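Local coordinates for protein glycosyltransferase (Streptomyces viridochromogenes, PDB 2IUY) that is probably a retaining family GT4 glycosyltransferase of the GT-B fold that binds UDP and takes part in the biosynthesis of the antibiotic avilamycin A, at residues Ala150-Ala155 / Ala261-Thr266; Asp157-Glu162 / Leu228-His233; Lys161-Leu166 / Cys187-Val192; Leu191-Pro196 / Ser212-Ile217; Pro267-Gly272 / Arg300-Leu305. One frame throughout, in Å; residues are numbered along the deposited sequence.

Contact 1: Ala150-Ala155 / Ala261-Thr266; sequences ARYRSA and AAVSGT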
# COMPACT_ATOMS: atom_id res chain seq x y z
N ALA A 150 11.91 -5.72 8.46
CA ALA A 150 13.02 -6.48 7.85
C ALA A 150 13.13 -6.21 6.37
O ALA A 150 14.18 -6.37 5.79
CB ALA A 150 12.89 -8.03 8.11
N ARG A 151 12.05 -5.80 5.73
CA ARG A 151 12.07 -5.52 4.29
C ARG A 151 12.58 -4.12 3.99
O ARG A 151 12.77 -3.78 2.82
CB ARG A 151 10.68 -5.71 3.66
CG ARG A 151 10.27 -7.17 3.49
CD ARG A 151 9.24 -7.41 2.37
NE ARG A 151 8.81 -8.82 2.36
CZ ARG A 151 9.30 -9.81 1.61
NH1 ARG A 151 10.29 -9.61 0.74
NH2 ARG A 151 8.81 -11.05 1.74
N TYR A 152 12.75 -3.30 5.04
CA TYR A 152 13.13 -1.89 4.87
C TYR A 152 14.45 -1.60 5.56
O TYR A 152 14.95 -2.41 6.37
CB TYR A 152 11.99 -0.93 5.33
CG TYR A 152 10.76 -1.21 4.48
CD1 TYR A 152 10.54 -0.55 3.25
CD2 TYR A 152 9.86 -2.21 4.86
CE1 TYR A 152 9.44 -0.88 2.45
CE2 TYR A 152 8.77 -2.53 4.06
CZ TYR A 152 8.57 -1.87 2.89
OH TYR A 152 7.47 -2.26 2.17
N ARG A 153 15.00 -0.43 5.23
CA ARG A 153 16.23 0.00 5.86
C ARG A 153 15.96 0.33 7.32
O ARG A 153 14.94 0.94 7.69
CB ARG A 153 16.84 1.20 5.13
CG ARG A 153 17.24 0.98 3.70
CD ARG A 153 18.49 0.11 3.53
NE ARG A 153 18.75 -0.07 2.10
CZ ARG A 153 18.71 -1.24 1.45
NH1 ARG A 153 18.47 -2.38 2.11
NH2 ARG A 153 18.96 -1.27 0.14
N SER A 154 16.93 -0.05 8.13
CA SER A 154 16.86 0.04 9.55
C SER A 154 17.74 1.18 10.04
O SER A 154 18.53 1.75 9.28
CB SER A 154 17.34 -1.28 10.15
OG SER A 154 18.74 -1.39 9.98
N ALA A 155 17.61 1.52 11.31
CA ALA A 155 18.49 2.53 11.93
C ALA A 155 19.97 2.12 11.81
O ALA A 155 20.83 2.97 11.51
CB ALA A 155 18.09 2.76 13.38
N ALA A 261 7.60 4.74 4.13
CA ALA A 261 8.47 5.84 4.49
C ALA A 261 8.81 5.77 5.96
O ALA A 261 9.97 5.79 6.32
CB ALA A 261 7.81 7.21 4.09
N ALA A 262 7.80 5.67 6.83
CA ALA A 262 8.04 5.84 8.25
C ALA A 262 8.86 4.69 8.83
O ALA A 262 9.80 4.91 9.61
CB ALA A 262 6.69 5.99 8.98
N VAL A 263 8.56 3.47 8.44
CA VAL A 263 9.37 2.34 8.92
C VAL A 263 10.81 2.44 8.37
O VAL A 263 11.73 1.82 8.91
CB VAL A 263 8.76 1.03 8.55
CG1 VAL A 263 9.20 0.64 7.11
CG2 VAL A 263 9.19 -0.06 9.52
N SER A 264 11.01 3.20 7.29
CA SER A 264 12.37 3.45 6.78
C SER A 264 12.99 4.68 7.46
O SER A 264 14.05 5.14 7.04
CB SER A 264 12.42 3.66 5.27
OG SER A 264 11.77 2.60 4.57
N GLY A 265 12.32 5.20 8.49
CA GLY A 265 12.80 6.37 9.23
C GLY A 265 12.54 7.72 8.58
O GLY A 265 13.33 8.65 8.74
N THR A 266 11.45 7.83 7.81
CA THR A 266 11.17 9.02 7.01
C THR A 266 9.76 9.56 7.28
O THR A 266 8.76 8.87 7.05
CB THR A 266 11.42 8.77 5.46
OG1 THR A 266 12.81 8.43 5.28
CG2 THR A 266 11.04 10.01 4.53
O HOH W 1 13.80 1.49 3.11
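The one polar link between these segments runs through a water, which accepts from Arg153 N at 3.1 Å and donates to Ser264 OG at 2.7 Å. Segment 261-266 is the C-terminal end of helix 256-263, closed by a Schellman motif: Gly265, at positive phi (79°), is its C-prime residue, with Thr266 N bonded to Ala261 O and Gly265 N to Ala262 O. Against this end lies the loop that precedes strand 165-168, in the C-terminal half of this GT-B fold, where most of the UDP-binding residues lie. Tyr152 CG is anti to the carbonyl carbon, so that the tyrosine side chain crosses that of Val263 at about a right angle. Val263 CG1, in the crowded position between backbone N and carbonyl carbon, approaches the root of the ring, 3.6 Å from Tyr152 CG. Ser264 OG is also bonded to Glu260 O. At the far end, Tyr152 OH is hydrogen-bonded to Glu260 OE2; Glu260 is a UDP-binding residue, so the tyrosine probably acts as a second-shell residue that positions the Glu260 carboxylate. The bridging water lies at the edge of the Tyr152 ring, in its plane, while Ser264 OG is 3.6 Å from Tyr152 CD1.

Contact 2: Asp157-Glu162 / Leu228-His233; sequences DQVAKE and LLASAH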
# COMPACT_ATOMS: atom_id res chain seq x y z
N ASP A 157 21.40 0.30 9.43
CA ASP A 157 21.88 0.54 8.05
C ASP A 157 22.51 1.91 7.85
O ASP A 157 23.28 2.11 6.90
CB ASP A 157 20.77 0.35 7.01
CG ASP A 157 20.31 -1.11 6.90
OD1 ASP A 157 21.14 -2.02 7.11
OD2 ASP A 157 19.11 -1.35 6.62
N GLN A 158 22.17 2.85 8.71
CA GLN A 158 22.82 4.18 8.67
C GLN A 158 22.82 4.82 7.28
O GLN A 158 23.84 5.38 6.82
CB GLN A 158 24.25 4.10 9.22
CG GLN A 158 24.25 3.94 10.73
CD GLN A 158 25.62 3.66 11.27
OE1 GLN A 158 26.41 2.96 10.64
NE2 GLN A 158 25.91 4.22 12.43
N VAL A 159 21.68 4.73 6.61
CA VAL A 159 21.47 5.47 5.35
C VAL A 159 21.59 7.00 5.58
O VAL A 159 20.88 7.56 6.41
CB VAL A 159 20.12 5.10 4.72
CG1 VAL A 159 19.85 5.95 3.44
CG2 VAL A 159 20.06 3.60 4.41
N ALA A 160 22.50 7.65 4.87
CA ALA A 160 22.70 9.10 5.05
C ALA A 160 21.49 9.90 4.53
O ALA A 160 21.02 9.63 3.45
CB ALA A 160 23.99 9.57 4.34
N LYS A 161 20.99 10.84 5.32
CA LYS A 161 19.84 11.66 4.94
C LYS A 161 20.24 12.62 3.81
O LYS A 161 21.32 13.22 3.85
CB LYS A 161 19.28 12.44 6.14
CG LYS A 161 18.34 11.61 7.05
CD LYS A 161 17.23 10.93 6.22
CE LYS A 161 16.06 10.41 7.07
NZ LYS A 161 15.04 9.79 6.19
N GLU A 162 19.39 12.71 2.79
CA GLU A 162 19.63 13.66 1.71
C GLU A 162 18.66 14.84 1.87
O GLU A 162 17.83 14.88 2.76
CB GLU A 162 19.50 13.00 0.34
CG GLU A 162 20.36 11.76 0.10
CD GLU A 162 21.85 12.04 0.13
OE1 GLU A 162 22.25 13.19 -0.17
OE2 GLU A 162 22.63 11.12 0.47
N LEU A 228 15.97 5.19 -1.41
CA LEU A 228 15.22 6.45 -1.60
C LEU A 228 14.26 6.71 -0.44
O LEU A 228 14.20 7.81 0.12
CB LEU A 228 14.46 6.41 -2.94
CG LEU A 228 15.28 6.58 -4.23
CD1 LEU A 228 14.36 6.41 -5.46
CD2 LEU A 228 15.97 7.94 -4.26
N LEU A 229 13.53 5.67 -0.05
CA LEU A 229 12.59 5.74 1.07
C LEU A 229 13.24 6.22 2.37
O LEU A 229 12.70 7.08 3.08
CB LEU A 229 11.95 4.37 1.30
CG LEU A 229 10.49 4.02 0.95
CD1 LEU A 229 9.59 5.15 0.43
CD2 LEU A 229 10.36 2.70 0.15
N ALA A 230 14.43 5.67 2.62
CA ALA A 230 15.24 5.93 3.82
C ALA A 230 16.02 7.29 3.77
O ALA A 230 16.20 7.96 4.77
CB ALA A 230 16.26 4.77 3.97
N SER A 231 16.55 7.63 2.60
CA SER A 231 17.44 8.78 2.46
C SER A 231 16.63 10.08 2.30
O SER A 231 17.14 11.19 2.57
CB SER A 231 18.39 8.54 1.27
OG SER A 231 17.68 8.44 0.05
N ALA A 232 15.36 9.99 1.92
CA ALA A 232 14.62 11.22 1.65
C ALA A 232 14.49 12.09 2.89
O ALA A 232 14.27 11.58 3.98
CB ALA A 232 13.23 10.92 1.05
N HIS A 233 14.52 13.41 2.73
CA HIS A 233 14.17 14.29 3.84
C HIS A 233 12.71 14.05 4.34
O HIS A 233 12.42 14.00 5.55
CB HIS A 233 14.44 15.75 3.44
CG HIS A 233 14.22 16.73 4.55
ND1 HIS A 233 15.24 17.18 5.35
CD2 HIS A 233 13.09 17.30 5.03
CE1 HIS A 233 14.75 18.00 6.27
NE2 HIS A 233 13.45 18.08 6.11
O HOH W 2 17.35 15.29 5.44
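Residues 159-162, extended but in no regular strand, run beside the last turn of helix 222-231 and the residues after it, the touching parts 24° apart in direction and nearest at Lys161 and Ser231, whose CA atoms are 4.5 Å apart. This is the way into the first strand, 165-168, of the Rossmann-like C-terminal domain of a GT-B fold, laid over a helix end. One backbone bond joins the two: Glu162 N to Ser231 O, 2.7 Å and nearly straight at 174°, with the donor in the carbonyl plane. Lys161 makes the side-chain hydrogen bonds of the contact. Its chain turns at chi2 (-52°) and then runs extended, so that NZ comes in over the helix end, where carbonyls collect. NZ gives hydrogen bonds to Ala230 O at 2.6 Å and Ala232 O at 2.9 Å, in both cases from above the carbonyl plane and not along a lone pair. A weak third bond goes to Gly265 O. The ammonium charge would suit the negative end of the helix dipole. Farther back along the segment, Val159 sits on the helix flank, with CG1, anti to its backbone N, against Ala230 CB and 3.7 Å from Ser231 CB. Ser231 OG turns back to Asp227 O, and Ser231 CB is the atom that meets Ala160 O. At the other end His233 CB packs on Glu162 O, and a water joins that carbonyl to the imidazole, 2.8 Å from Glu162 O and 2.8 Å from His233 ND1.

Contact 3: Lys161-Leu166 / Cys187-Val192; sequences KEDFLL and CGRRLV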
# COMPACT_ATOMS: atom_id res chain seq x y z
N LYS A 161 20.99 10.84 5.32
CA LYS A 161 19.84 11.66 4.94
C LYS A 161 20.24 12.62 3.81
O LYS A 161 21.32 13.22 3.85
CB LYS A 161 19.28 12.44 6.14
CG LYS A 161 18.34 11.61 7.05
CD LYS A 161 17.23 10.93 6.22
CE LYS A 161 16.06 10.41 7.07
NZ LYS A 161 15.04 9.79 6.19
N GLU A 162 19.39 12.71 2.79
CA GLU A 162 19.63 13.66 1.71
C GLU A 162 18.66 14.84 1.87
O GLU A 162 17.83 14.88 2.76
CB GLU A 162 19.50 13.00 0.34
CG GLU A 162 20.36 11.76 0.10
CD GLU A 162 21.85 12.04 0.13
OE1 GLU A 162 22.25 13.19 -0.17
OE2 GLU A 162 22.63 11.12 0.47
N ASP A 163 18.78 15.82 0.99
CA ASP A 163 18.01 17.05 1.16
C ASP A 163 16.76 17.02 0.35
O ASP A 163 15.93 17.91 0.49
CB ASP A 163 18.85 18.27 0.80
CG ASP A 163 19.76 18.72 1.96
OD1 ASP A 163 19.25 18.80 3.12
OD2 ASP A 163 20.96 18.98 1.72
N PHE A 164 16.62 16.00 -0.50
CA PHE A 164 15.50 15.92 -1.45
C PHE A 164 14.20 15.47 -0.74
O PHE A 164 14.26 14.69 0.22
CB PHE A 164 15.85 15.03 -2.66
CG PHE A 164 15.97 13.52 -2.35
CD1 PHE A 164 14.83 12.69 -2.31
CD2 PHE A 164 17.22 12.95 -2.10
CE1 PHE A 164 14.94 11.33 -2.04
CE2 PHE A 164 17.33 11.60 -1.81
CZ PHE A 164 16.19 10.79 -1.77
N LEU A 165 13.05 15.99 -1.20
CA LEU A 165 11.71 15.44 -0.83
C LEU A 165 11.38 14.31 -1.82
O LEU A 165 12.05 14.19 -2.84
CB LEU A 165 10.64 16.51 -0.80
CG LEU A 165 10.93 17.74 0.09
CD1 LEU A 165 9.75 18.77 0.15
CD2 LEU A 165 11.34 17.32 1.50
N LEU A 166 10.42 13.45 -1.51
CA LEU A 166 10.26 12.25 -2.32
C LEU A 166 8.80 11.98 -2.59
O LEU A 166 8.01 11.94 -1.65
CB LEU A 166 10.87 11.00 -1.67
CG LEU A 166 10.62 9.67 -2.40
CD1 LEU A 166 11.38 9.57 -3.73
CD2 LEU A 166 11.02 8.48 -1.50
N CYS A 187 9.07 25.03 -0.45
CA CYS A 187 10.05 24.76 0.59
C CYS A 187 11.46 25.07 0.13
O CYS A 187 12.35 25.07 0.96
CB CYS A 187 10.00 23.26 1.02
SG CYS A 187 8.54 22.78 1.94
N GLY A 188 11.65 25.31 -1.17
CA GLY A 188 12.95 25.50 -1.79
C GLY A 188 13.69 24.17 -1.97
O GLY A 188 14.97 24.10 -2.00
N ARG A 189 12.90 23.08 -2.07
CA ARG A 189 13.52 21.76 -2.17
C ARG A 189 13.36 21.08 -3.50
O ARG A 189 12.48 21.40 -4.29
CB ARG A 189 13.07 20.84 -1.06
CG ARG A 189 13.27 21.39 0.30
CD ARG A 189 13.97 20.42 1.15
NE ARG A 189 14.29 21.03 2.43
CZ ARG A 189 15.26 20.62 3.23
NH1 ARG A 189 16.00 19.58 2.88
NH2 ARG A 189 15.48 21.25 4.38
N ARG A 190 14.25 20.11 -3.73
CA ARG A 190 14.09 19.17 -4.82
C ARG A 190 13.03 18.10 -4.47
O ARG A 190 12.83 17.78 -3.31
CB ARG A 190 15.45 18.57 -5.18
CG ARG A 190 16.48 19.65 -5.52
CD ARG A 190 15.99 20.55 -6.71
NE ARG A 190 16.64 21.87 -6.68
CZ ARG A 190 16.06 23.02 -6.30
NH1 ARG A 190 14.78 23.06 -5.93
NH2 ARG A 190 16.76 24.15 -6.30
N LEU A 191 12.31 17.66 -5.48
CA LEU A 191 11.38 16.58 -5.41
C LEU A 191 11.78 15.52 -6.45
O LEU A 191 11.67 15.74 -7.67
CB LEU A 191 9.96 17.07 -5.69
CG LEU A 191 8.89 15.97 -5.69
CD1 LEU A 191 8.60 15.50 -4.28
CD2 LEU A 191 7.61 16.48 -6.37
N VAL A 192 12.22 14.37 -5.93
CA VAL A 192 12.33 13.17 -6.73
C VAL A 192 10.94 12.56 -6.98
O VAL A 192 10.16 12.31 -6.04
CB VAL A 192 13.28 12.17 -6.06
CG1 VAL A 192 13.34 10.87 -6.82
CG2 VAL A 192 14.66 12.79 -5.98
O HOH W 3 16.42 19.62 -1.61
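Arg189 leaves its backbone with CG anti to the carbonyl carbon and reaches across to segment 161-166. Its CB packs against Leu165, 3.9 Å from Leu165 CG, the two side chains crossing at about a right angle. A bend at chi2 (-130°) then swings the chain over, and CD passes Leu165 CD2 and lies close to Asp163 O. Beyond NE and CZ the guanidinium presents its edge: NH1 bonds Asp163 O at 2.9 Å, along a lone pair of that carbonyl, which lies almost exactly in the guanidinium plane. The same NH1 makes a salt bridge to Asp163 OD1 at 3.4 Å, a weak one, with carboxylate and guanidinium planes 59° apart. Asp163 O also takes a weak bond from a water, which in turn accepts from Arg190 N. Past this polar entrance the segments become neighbouring parallel strands of a beta-alpha-beta unit, strand 165-168, helix 177-187 and strand 191-194. Leu165 N bonds Arg190 O at 2.8 Å and Val192 N bonds Leu165 O at 3.1 Å, both donors standing above the carbonyl plane. Leu165 and Leu191 point to the face covered by helix 177-187. On the other face Val192 spreads its branches, CG2 reaching Phe164 CD1 at 3.7 Å and CG1 reaching Leu166 CD1. Charge is therefore confined to the partly exposed mouth of the strand pair, where one backbone carbonyl carries most of the arginine's polar hold, and the buried strands rely on the backbone ladder and hydrocarbon contact.

Contact 4: Leu191-Pro196 / Ser212-Ile217; sequences LVLAGP and STVEPI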
# COMPACT_ATOMS: atom_id res chain seq x y z
N LEU A 191 12.31 17.66 -5.48
CA LEU A 191 11.38 16.58 -5.41
C LEU A 191 11.78 15.52 -6.45
O LEU A 191 11.67 15.74 -7.67
CB LEU A 191 9.96 17.07 -5.69
CG LEU A 191 8.89 15.97 -5.69
CD1 LEU A 191 8.60 15.50 -4.28
CD2 LEU A 191 7.61 16.48 -6.37
N VAL A 192 12.22 14.37 -5.93
CA VAL A 192 12.33 13.17 -6.73
C VAL A 192 10.94 12.56 -6.98
O VAL A 192 10.16 12.31 -6.04
CB VAL A 192 13.28 12.17 -6.06
CG1 VAL A 192 13.34 10.87 -6.82
CG2 VAL A 192 14.66 12.79 -5.98
N LEU A 193 10.62 12.40 -8.25
CA LEU A 193 9.40 11.77 -8.68
C LEU A 193 9.73 10.36 -9.09
O LEU A 193 10.17 10.12 -10.24
CB LEU A 193 8.78 12.50 -9.87
CG LEU A 193 7.92 13.74 -9.69
CD1 LEU A 193 7.60 14.21 -11.10
CD2 LEU A 193 6.65 13.35 -9.03
N ALA A 194 9.53 9.45 -8.14
CA ALA A 194 9.84 8.04 -8.32
C ALA A 194 8.58 7.16 -8.51
O ALA A 194 7.94 6.72 -7.54
CB ALA A 194 10.67 7.54 -7.16
N GLY A 195 8.27 6.86 -9.75
CA GLY A 195 7.19 5.95 -10.10
C GLY A 195 6.87 6.13 -11.57
O GLY A 195 7.46 7.02 -12.23
N PRO A 196 5.94 5.30 -12.09
CA PRO A 196 5.58 5.38 -13.49
C PRO A 196 4.85 6.69 -13.82
O PRO A 196 3.88 7.05 -13.17
CB PRO A 196 4.70 4.15 -13.72
CG PRO A 196 4.16 3.80 -12.40
CD PRO A 196 5.19 4.24 -11.38
N SER A 212 12.32 22.97 -12.38
CA SER A 212 13.54 23.20 -11.63
C SER A 212 13.45 22.55 -10.25
O SER A 212 14.45 22.35 -9.56
CB SER A 212 13.85 24.69 -11.53
OG SER A 212 12.87 25.38 -10.76
N THR A 213 12.24 22.19 -9.86
CA THR A 213 11.98 21.48 -8.60
C THR A 213 12.05 19.97 -8.77
O THR A 213 12.69 19.29 -7.97
CB THR A 213 10.62 21.88 -8.10
OG1 THR A 213 10.69 23.25 -7.77
CG2 THR A 213 10.14 21.05 -6.84
N VAL A 214 11.40 19.44 -9.83
CA VAL A 214 11.19 18.02 -9.95
C VAL A 214 12.36 17.31 -10.62
O VAL A 214 12.99 17.85 -11.55
CB VAL A 214 9.82 17.66 -10.60
CG1 VAL A 214 8.71 18.40 -9.86
CG2 VAL A 214 9.81 17.97 -12.13
N GLU A 215 12.68 16.12 -10.10
CA GLU A 215 13.57 15.21 -10.80
C GLU A 215 12.83 13.90 -10.99
O GLU A 215 12.77 13.07 -10.07
CB GLU A 215 14.89 14.98 -10.03
CG GLU A 215 15.55 16.27 -9.53
CD GLU A 215 16.64 16.05 -8.47
OE1 GLU A 215 17.14 14.89 -8.34
OE2 GLU A 215 16.98 17.05 -7.77
N PRO A 216 12.26 13.71 -12.20
CA PRO A 216 11.50 12.50 -12.52
C PRO A 216 12.46 11.39 -12.89
O PRO A 216 13.27 11.56 -13.82
CB PRO A 216 10.68 12.93 -13.75
CG PRO A 216 10.96 14.43 -13.97
CD PRO A 216 12.28 14.67 -13.34
N ILE A 217 12.38 10.26 -12.20
CA ILE A 217 13.34 9.17 -12.40
C ILE A 217 12.67 7.92 -12.96
O ILE A 217 13.33 6.97 -13.34
CB ILE A 217 14.18 8.90 -11.13
CG1 ILE A 217 13.30 8.60 -9.91
CG2 ILE A 217 15.00 10.13 -10.77
CD1 ILE A 217 14.02 7.72 -8.90
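Leu191 and Val214 lie side by side and point the same way, Leu191 CD2 4.1 Å from Val214 CG1, on the sheet face that helix 177-187 packs against. Leu193, two residues on along the same face, crosses Val214 obliquely and brings its CD1 to Val214 CB; the same CD1 comes near Pro216 CB. On the reverse face Val192 CG2 comes near Glu215 OE1, while Val192 CG1 crosses obliquely to Ile217 CG1 at 3.8 Å. Ile217 CG1 sits in the crowded position between backbone N and carbonyl carbon (chi1 57°), which turns the branch back across the strands and puts Ile217 CD1 3.8 Å from Ala194 CB. Between the two faces runs a parallel ladder joining strand 191-194 to 214-216, at the edge of the C-terminal Rossmann-like sheet, a beta-alpha-beta crossover through helix 200-210. Glu215 N to Leu191 O is the shortest bond, 2.7 Å. Glu215 N and Ile217 N give the bonds from this strand, so the missing N-H of Pro216 costs the pair nothing. The polar bonds between the strands are thus all backbone ones, and the side chains add mainly aliphatic contact; Ile217 also lies beside Val220, a UDP-binding residue.

Contact 5: Pro267-Gly272 / Arg300-Leu305; sequences PVVGTG and RTLAGL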
# COMPACT_ATOMS: atom_id res chain seq x y z
N PRO A 267 9.69 10.83 7.70
CA PRO A 267 8.39 11.41 8.05
C PRO A 267 7.62 11.74 6.76
O PRO A 267 8.18 11.68 5.65
CB PRO A 267 8.79 12.68 8.84
CG PRO A 267 10.10 13.13 8.13
CD PRO A 267 10.80 11.81 7.80
N VAL A 268 6.36 12.11 6.91
CA VAL A 268 5.46 12.22 5.77
C VAL A 268 4.72 13.53 5.85
O VAL A 268 4.20 13.87 6.88
CB VAL A 268 4.45 11.02 5.72
CG1 VAL A 268 3.50 11.14 4.51
CG2 VAL A 268 5.22 9.69 5.66
N VAL A 269 4.70 14.27 4.76
CA VAL A 269 3.70 15.33 4.60
C VAL A 269 2.61 14.79 3.67
O VAL A 269 2.91 14.32 2.61
CB VAL A 269 4.32 16.59 3.95
CG1 VAL A 269 3.19 17.63 3.60
CG2 VAL A 269 5.39 17.16 4.82
N GLY A 270 1.34 14.87 4.08
CA GLY A 270 0.27 14.49 3.19
C GLY A 270 -0.94 15.42 3.26
O GLY A 270 -1.04 16.27 4.12
N THR A 271 -1.86 15.22 2.34
CA THR A 271 -3.19 15.79 2.44
C THR A 271 -4.00 14.95 3.44
O THR A 271 -3.46 14.01 4.03
CB THR A 271 -3.88 15.75 1.08
OG1 THR A 271 -3.98 14.38 0.67
CG2 THR A 271 -3.07 16.57 0.06
N GLY A 272 -5.26 15.34 3.66
CA GLY A 272 -6.17 14.59 4.51
C GLY A 272 -7.08 13.65 3.72
O GLY A 272 -8.07 13.14 4.25
N ARG A 300 8.22 25.55 7.48
CA ARG A 300 8.02 25.21 8.88
C ARG A 300 7.36 23.88 9.13
O ARG A 300 7.74 23.17 10.06
CB ARG A 300 7.17 26.25 9.58
CG ARG A 300 7.73 27.66 9.44
CD ARG A 300 9.04 27.88 10.13
NE ARG A 300 9.22 29.31 10.37
CZ ARG A 300 8.87 29.96 11.48
NH1 ARG A 300 8.30 29.32 12.51
NH2 ARG A 300 9.10 31.26 11.55
N THR A 301 6.33 23.59 8.36
CA THR A 301 5.73 22.25 8.32
C THR A 301 6.85 21.24 8.12
O THR A 301 6.94 20.28 8.86
CB THR A 301 4.67 22.11 7.19
OG1 THR A 301 3.46 22.73 7.61
CG2 THR A 301 4.37 20.63 6.86
N LEU A 302 7.72 21.48 7.15
CA LEU A 302 8.79 20.53 6.84
C LEU A 302 9.81 20.43 7.95
O LEU A 302 10.20 19.33 8.36
CB LEU A 302 9.47 20.86 5.52
CG LEU A 302 10.34 19.74 4.91
CD1 LEU A 302 9.44 18.69 4.22
CD2 LEU A 302 11.35 20.30 3.93
N ALA A 303 10.25 21.58 8.45
CA ALA A 303 11.28 21.59 9.48
C ALA A 303 10.78 21.10 10.87
O ALA A 303 11.59 20.67 11.68
CB ALA A 303 11.98 22.96 9.56
N GLY A 304 9.47 21.15 11.12
CA GLY A 304 8.91 20.58 12.36
C GLY A 304 8.54 19.08 12.36
O GLY A 304 8.00 18.56 13.38
N LEU A 305 8.80 18.37 11.25
CA LEU A 305 8.38 16.94 11.18
C LEU A 305 9.17 16.10 12.21
O LEU A 305 10.29 16.50 12.60
CB LEU A 305 8.56 16.34 9.76
CG LEU A 305 7.69 16.81 8.57
CD1 LEU A 305 8.32 16.35 7.26
CD2 LEU A 305 6.26 16.31 8.67
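Apolar contact carries nearly all of this interface, and Leu305 supplies most of it. With CG anti to the carbonyl carbon (chi1 -68°), its side chain reaches from just beyond the last turn of helix 295-303 to strand 268-270. Leu305 CB lies against the proline ring, 3.8 Å from Pro267 CB, and Leu305 CD1 is 3.8 Å from Pro267 CG, the two side chains crossing at about a right angle. The same CD1 reaches forward to Val269 CG2 at 3.9 Å, with CD2 close behind at 4.0 Å, so the valine methyl faces the forked end of the leucine, again across it and not alongside. Val269 CG2 is anti to the carbonyl carbon and is the branch that meets the helix. Thr301 CG2 touches it at 4.2 Å and Leu302 CD1 more loosely at 4.4 Å. Pro267 and Val269 thus face the helix, while Val268 between them points to the other side of the parallel sheet of the GT-B C-terminal domain, whose strands 234-237 and 284-286 flank this one. Helix 295-303 follows strand 284-286, the last of that sheet, and packs back over the strand before it. Polar atoms take a lesser part. Thr301 turns its methyl to the strand, and its OG1, anti to the carbonyl carbon, is hydrogen-bonded to Glu285 OE2. Val268 O is bordered by a methyl of the helix side, Leu305 CD2, at 3.7 Å.

All five contacts lie in the C-terminal half of the GT-B fold, and contacts 3, 4 and 5 reach one parallel sheet. Contacts 3 and 4 share strand 191-194, gripped from both edges by backbone ladders, whereas contact 5 joins the sheet to a covering helix by hydrocarbon alone. Contacts 1, 4 and 5 are buried; contacts 2 and 3 are partly exposed and are the two in which charged side chains bond directly across. They share Lys161 and Glu162, and His233 N is hydrogen-bonded to Phe164 O between them. Contact 1, bridged by water, meets contact 2 where Thr266 OG1 is hydrogen-bonded to Leu229 O. Arg189 and Leu302 pack together, joining contact 3 to contact 5.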